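Local coordinates for C381 turret protein (Sulfolobus turreted icosahedral virus, PDB 4IND) that probably helps build the turrets that project from the icosahedral capsid of an archaeal virus, as a fivefold assembly of triple jelly-roll subunits, at residues Thr193-Ser205 against Val239-Phe253. Residues are numbered along the deposited sequence; the frame is centred on the assembly and turned at random.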
loop_
_atom_site.group_PDB
_atom_site.type_symbol
_atom_site.label_atom_id
_atom_site.label_comp_id
_atom_site.label_asym_id
_atom_site.label_seq_id
_atom_site.Cartn_x
_atom_site.Cartn_y
_atom_site.Cartn_z
ATOM N N THR A 193 7.774 9.506 -49.112
ATOM C CA THR A 193 7.956 10.239 -47.873
ATOM C C THR A 193 6.630 10.319 -47.146
ATOM O O THR A 193 5.632 10.779 -47.688
ATOM C CB THR A 193 8.526 11.637 -48.135
ATOM O OG1 THR A 193 9.804 11.510 -48.770
ATOM C CG2 THR A 193 8.686 12.398 -46.831
ATOM N N PHE A 194 6.618 9.865 -45.908
ATOM C CA PHE A 194 5.360 9.756 -45.197
ATOM C C PHE A 194 5.108 10.936 -44.298
ATOM O O PHE A 194 6.035 11.542 -43.762
ATOM C CB PHE A 194 5.311 8.453 -44.397
ATOM C CG PHE A 194 5.445 7.239 -45.253
ATOM C CD1 PHE A 194 4.322 6.637 -45.805
ATOM C CD2 PHE A 194 6.692 6.719 -45.545
ATOM C CE1 PHE A 194 4.441 5.526 -46.622
ATOM C CE2 PHE A 194 6.820 5.607 -46.349
ATOM C CZ PHE A 194 5.692 5.012 -46.892
ATOM N N THR A 195 3.841 11.265 -44.131
ATOM C CA THR A 195 3.524 12.274 -43.149
ATOM C C THR A 195 2.427 11.780 -42.221
ATOM O O THR A 195 1.450 11.171 -42.662
ATOM C CB THR A 195 3.162 13.583 -43.811
ATOM O OG1 THR A 195 2.142 13.345 -44.782
ATOM C CG2 THR A 195 4.381 14.161 -44.523
ATOM N N ASN A 196 2.597 12.039 -40.931
ATOM C CA ASN A 196 1.679 11.511 -39.929
ATOM C C ASN A 196 1.427 10.025 -40.136
ATOM O O ASN A 196 0.285 9.559 -40.177
ATOM C CB ASN A 196 0.380 12.311 -39.896
ATOM C CG ASN A 196 0.604 13.742 -39.454
ATOM O OD1 ASN A 196 1.510 14.020 -38.666
ATOM N ND2 ASN A 196 -0.214 14.656 -39.959
ATOM N N PHE A 197 2.532 9.303 -40.267
ATOM C CA PHE A 197 2.551 7.855 -40.396
ATOM C C PHE A 197 2.033 7.188 -39.134
ATOM O O PHE A 197 2.664 7.272 -38.073
ATOM C CB PHE A 197 3.994 7.420 -40.635
ATOM C CG PHE A 197 4.166 5.949 -40.858
ATOM C CD1 PHE A 197 4.175 5.426 -42.147
ATOM C CD2 PHE A 197 4.351 5.097 -39.792
ATOM C CE1 PHE A 197 4.348 4.070 -42.360
ATOM C CE2 PHE A 197 4.525 3.731 -39.996
ATOM C CZ PHE A 197 4.524 3.218 -41.285
ATOM N N GLN A 198 0.890 6.516 -39.225
ATOM C CA GLN A 198 0.411 5.793 -38.058
ATOM C C GLN A 198 1.054 4.412 -38.034
ATOM O O GLN A 198 0.825 3.596 -38.918
ATOM C CB GLN A 198 -1.119 5.691 -38.014
ATOM C CG GLN A 198 -1.601 4.892 -36.796
ATOM C CD GLN A 198 -3.111 4.809 -36.679
ATOM O OE1 GLN A 198 -3.674 3.741 -36.551
ATOM N NE2 GLN A 198 -3.762 5.933 -36.706
ATOM N N PHE A 199 1.887 4.174 -37.028
ATOM C CA PHE A 199 2.542 2.884 -36.854
ATOM C C PHE A 199 1.549 1.863 -36.307
ATOM O O PHE A 199 1.523 0.690 -36.714
ATOM C CB PHE A 199 3.727 3.062 -35.888
ATOM C CG PHE A 199 4.303 1.770 -35.380
ATOM C CD1 PHE A 199 5.086 0.964 -36.195
ATOM C CD2 PHE A 199 4.074 1.373 -34.078
ATOM C CE1 PHE A 199 5.616 -0.239 -35.721
ATOM C CE2 PHE A 199 4.599 0.180 -33.590
ATOM C CZ PHE A 199 5.371 -0.631 -34.417
ATOM N N GLY A 200 0.727 2.303 -35.370
ATOM C CA GLY A 200 -0.173 1.378 -34.686
ATOM C C GLY A 200 -1.069 2.105 -33.708
ATOM O O GLY A 200 -1.120 3.333 -33.719
ATOM N N THR A 201 -1.759 1.348 -32.861
ATOM C CA THR A 201 -2.650 1.920 -31.861
ATOM C C THR A 201 -2.547 1.123 -30.584
ATOM O O THR A 201 -2.268 -0.084 -30.604
ATOM C CB THR A 201 -4.121 1.874 -32.302
ATOM O OG1 THR A 201 -4.505 0.508 -32.502
ATOM C CG2 THR A 201 -4.327 2.647 -33.584
ATOM N N ILE A 202 -2.772 1.808 -29.474
ATOM C CA ILE A 202 -2.953 1.147 -28.201
ATOM C C ILE A 202 -4.388 1.406 -27.766
ATOM O O ILE A 202 -4.860 2.534 -27.813
ATOM C CB ILE A 202 -1.961 1.671 -27.167
ATOM C CG1 ILE A 202 -0.560 1.180 -27.533
ATOM C CG2 ILE A 202 -2.331 1.174 -25.762
ATOM C CD1 ILE A 202 0.535 1.896 -26.808
ATOM N N SER A 203 -5.103 0.357 -27.369
ATOM C CA SER A 203 -6.488 0.562 -26.985
ATOM C C SER A 203 -6.948 -0.349 -25.861
ATOM O O SER A 203 -6.357 -1.403 -25.616
ATOM C CB SER A 203 -7.401 0.412 -28.202
ATOM O OG SER A 203 -7.221 -0.842 -28.808
ATOM N N THR A 204 -7.981 0.109 -25.158
ATOM C CA THR A 204 -8.805 -0.728 -24.289
ATOM C C THR A 204 -10.136 -0.748 -25.019
ATOM O O THR A 204 -10.237 -0.206 -26.116
ATOM C CB THR A 204 -8.991 -0.111 -22.893
ATOM O OG1 THR A 204 -9.622 1.173 -23.024
ATOM C CG2 THR A 204 -7.653 0.057 -22.203
ATOM N N SER A 205 -11.158 -1.362 -24.446
ATOM C CA SER A 205 -12.454 -1.419 -25.131
ATOM C C SER A 205 -12.919 -0.049 -25.641
ATOM O O SER A 205 -12.809 0.966 -24.941
ATOM C CB SER A 205 -13.524 -2.042 -24.228
ATOM O OG SER A 205 -13.246 -3.411 -23.990
ATOM N N VAL A 239 -5.626 -4.606 -22.428
ATOM C CA VAL A 239 -5.029 -3.607 -23.320
ATOM C C VAL A 239 -4.591 -4.309 -24.603
ATOM O O VAL A 239 -4.063 -5.423 -24.558
ATOM C CB VAL A 239 -3.841 -2.929 -22.647
ATOM C CG1 VAL A 239 -3.171 -1.921 -23.591
ATOM C CG2 VAL A 239 -4.290 -2.249 -21.353
ATOM N N LYS A 240 -4.818 -3.665 -25.742
ATOM C CA LYS A 240 -4.420 -4.253 -27.027
ATOM C C LYS A 240 -3.557 -3.302 -27.849
ATOM O O LYS A 240 -3.946 -2.162 -28.110
ATOM C CB LYS A 240 -5.664 -4.643 -27.807
ATOM C CG LYS A 240 -5.380 -5.338 -29.116
ATOM C CD LYS A 240 -6.689 -5.715 -29.785
ATOM C CE LYS A 240 -6.466 -6.263 -31.174
ATOM N NZ LYS A 240 -7.766 -6.527 -31.862
ATOM N N PHE A 241 -2.375 -3.768 -28.240
ATOM C CA PHE A 241 -1.516 -3.004 -29.138
ATOM C C PHE A 241 -1.628 -3.639 -30.522
ATOM O O PHE A 241 -1.549 -4.857 -30.648
ATOM C CB PHE A 241 -0.076 -3.041 -28.648
ATOM C CG PHE A 241 0.925 -2.727 -29.720
ATOM C CD1 PHE A 241 1.012 -1.451 -30.249
ATOM C CD2 PHE A 241 1.770 -3.716 -30.208
ATOM C CE1 PHE A 241 1.928 -1.153 -31.243
ATOM C CE2 PHE A 241 2.700 -3.433 -31.196
ATOM C CZ PHE A 241 2.773 -2.141 -31.727
ATOM N N SER A 242 -1.851 -2.823 -31.546
ATOM C CA SER A 242 -1.976 -3.322 -32.915
ATOM C C SER A 242 -1.048 -2.548 -33.817
ATOM O O SER A 242 -1.012 -1.315 -33.757
ATOM C CB SER A 242 -3.399 -3.131 -33.448
ATOM O OG SER A 242 -4.371 -3.463 -32.478
ATOM N N VAL A 243 -0.309 -3.257 -34.669
ATOM C CA VAL A 243 0.460 -2.596 -35.729
ATOM C C VAL A 243 -0.497 -2.437 -36.903
ATOM O O VAL A 243 -1.098 -3.420 -37.353
ATOM C CB VAL A 243 1.666 -3.449 -36.166
ATOM C CG1 VAL A 243 2.441 -2.729 -37.264
ATOM C CG2 VAL A 243 2.580 -3.748 -34.982
ATOM N N THR A 244 -0.643 -1.220 -37.419
ATOM C CA THR A 244 -1.730 -0.968 -38.377
ATOM C C THR A 244 -1.300 -0.497 -39.754
ATOM O O THR A 244 -2.139 -0.320 -40.638
ATOM C CB THR A 244 -2.738 0.060 -37.810
ATOM O OG1 THR A 244 -2.038 1.273 -37.522
ATOM C CG2 THR A 244 -3.403 -0.449 -36.532
ATOM N N TYR A 245 -0.008 -0.266 -39.950
ATOM C CA TYR A 245 0.414 0.388 -41.193
ATOM C C TYR A 245 0.343 -0.486 -42.446
ATOM O O TYR A 245 0.371 0.021 -43.562
ATOM C CB TYR A 245 1.771 1.097 -41.050
ATOM C CG TYR A 245 2.984 0.212 -40.836
ATOM C CD1 TYR A 245 3.687 -0.303 -41.915
ATOM C CD2 TYR A 245 3.449 -0.068 -39.561
ATOM C CE1 TYR A 245 4.813 -1.089 -41.729
ATOM C CE2 TYR A 245 4.567 -0.841 -39.367
ATOM C CZ TYR A 245 5.251 -1.340 -40.464
ATOM O OH TYR A 245 6.368 -2.126 -40.297
ATOM N N GLY A 246 0.237 -1.794 -42.268
ATOM C CA GLY A 246 -0.085 -2.655 -43.392
ATOM C C GLY A 246 1.067 -3.501 -43.888
ATOM O O GLY A 246 2.123 -2.972 -44.244
ATOM N N GLY A 247 0.829 -4.813 -43.945
ATOM C CA GLY A 247 1.859 -5.806 -44.197
ATOM C C GLY A 247 2.761 -5.622 -45.411
ATOM O O GLY A 247 3.939 -5.997 -45.379
ATOM N N GLY A 248 2.231 -5.053 -46.486
ATOM C CA GLY A 248 3.010 -4.966 -47.709
ATOM C C GLY A 248 3.638 -3.614 -47.986
ATOM O O GLY A 248 4.141 -3.362 -49.083
ATOM N N LEU A 249 3.625 -2.738 -46.989
ATOM C CA LEU A 249 4.047 -1.354 -47.207
ATOM C C LEU A 249 5.526 -1.187 -47.579
ATOM O O LEU A 249 5.871 -0.312 -48.358
ATOM C CB LEU A 249 3.709 -0.480 -45.994
ATOM C CG LEU A 249 3.692 1.016 -46.321
ATOM C CD1 LEU A 249 2.623 1.299 -47.340
ATOM C CD2 LEU A 249 3.479 1.855 -45.085
ATOM N N GLY A 250 6.407 -2.007 -47.017
ATOM C CA GLY A 250 7.824 -1.894 -47.336
ATOM C C GLY A 250 8.586 -1.007 -46.358
ATOM O O GLY A 250 9.631 -0.426 -46.688
ATOM N N VAL A 251 8.051 -0.894 -45.147
ATOM C CA VAL A 251 8.712 -0.158 -44.081
ATOM C C VAL A 251 8.855 -1.019 -42.836
ATOM O O VAL A 251 8.087 -0.878 -41.887
ATOM C CB VAL A 251 7.934 1.109 -43.707
ATOM C CG1 VAL A 251 8.734 1.927 -42.716
ATOM C CG2 VAL A 251 7.614 1.926 -44.949
ATOM N N PRO A 252 9.853 -1.914 -42.827
ATOM C CA PRO A 252 10.010 -2.775 -41.640
ATOM C C PRO A 252 10.424 -1.979 -40.403
ATOM O O PRO A 252 11.246 -1.051 -40.506
ATOM C CB PRO A 252 11.127 -3.741 -42.046
ATOM C CG PRO A 252 11.816 -3.088 -43.203
ATOM C CD PRO A 252 10.766 -2.285 -43.919
ATOM N N PHE A 253 9.837 -2.320 -39.261
ATOM C CA PHE A 253 10.207 -1.756 -37.969
ATOM C C PHE A 253 10.801 -2.843 -37.090
ATOM O O PHE A 253 10.468 -4.039 -37.221
ATOM C CB PHE A 253 8.969 -1.180 -37.237
ATOM C CG PHE A 253 8.607 0.234 -37.641
ATOM C CD1 PHE A 253 8.770 1.285 -36.745
ATOM C CD2 PHE A 253 8.066 0.501 -38.883
ATOM C CE1 PHE A 253 8.414 2.591 -37.101
ATOM C CE2 PHE A 253 7.715 1.801 -39.247
ATOM C CZ PHE A 253 7.892 2.843 -38.350
HETATM O O HOH W 1 -1.661 2.631 -39.722
HETATM O O HOH W 2 -5.036 -1.424 -30.486
#
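Antiparallel strands 197-203 and 239-243 of the middle jelly roll pair edge to edge and are sealed at one end by an aromatic cluster. Thr201 and Ser242 bond to each other through both backbone groups, Thr201 N to Ser242 O at 2.9 Å, and Ser203 and Lys240 do the same. Ile202 lies opposite Phe241 between these pairs; beyond Thr201, Gly200 lies against Val243, and with its CA 3.0 Å from Ser242 O, glycine suits a place where a CB would clash with that carbonyl. Small hydroxyl side chains suit the face of Thr201, Ser203 and Ser242, where one water joins all three hydroxyls and donates to Lys240 O at 2.7 Å.

On the other face, the bond from CA to CB of Phe199 points away from 239-253, but CG opposite the backbone N (chi1 167°) brings the end of the ring back to it. Its CD1 rides over the centre of the Phe253 ring, while CE2 meets the rim of Phe241, 3.5 Å from CZ. Phe197 sets CZ over a face of Tyr245, 3.4 Å from CG, with the two planes at 47°. Flat rings fill this interior well, and Tyr245 adds a hydroxyl that bonds weakly to Val251 O. Leu249 CD2 closes on the edge of Phe197, 3.6 Å from CE1.

Strand 208-213 continues the sheet beyond 197-203 and strand 168-172 beyond 239-243, while Thr163 of strand 155-163 and Phe226 of strand 221-232, both from the facing sheet, pack against Phe199.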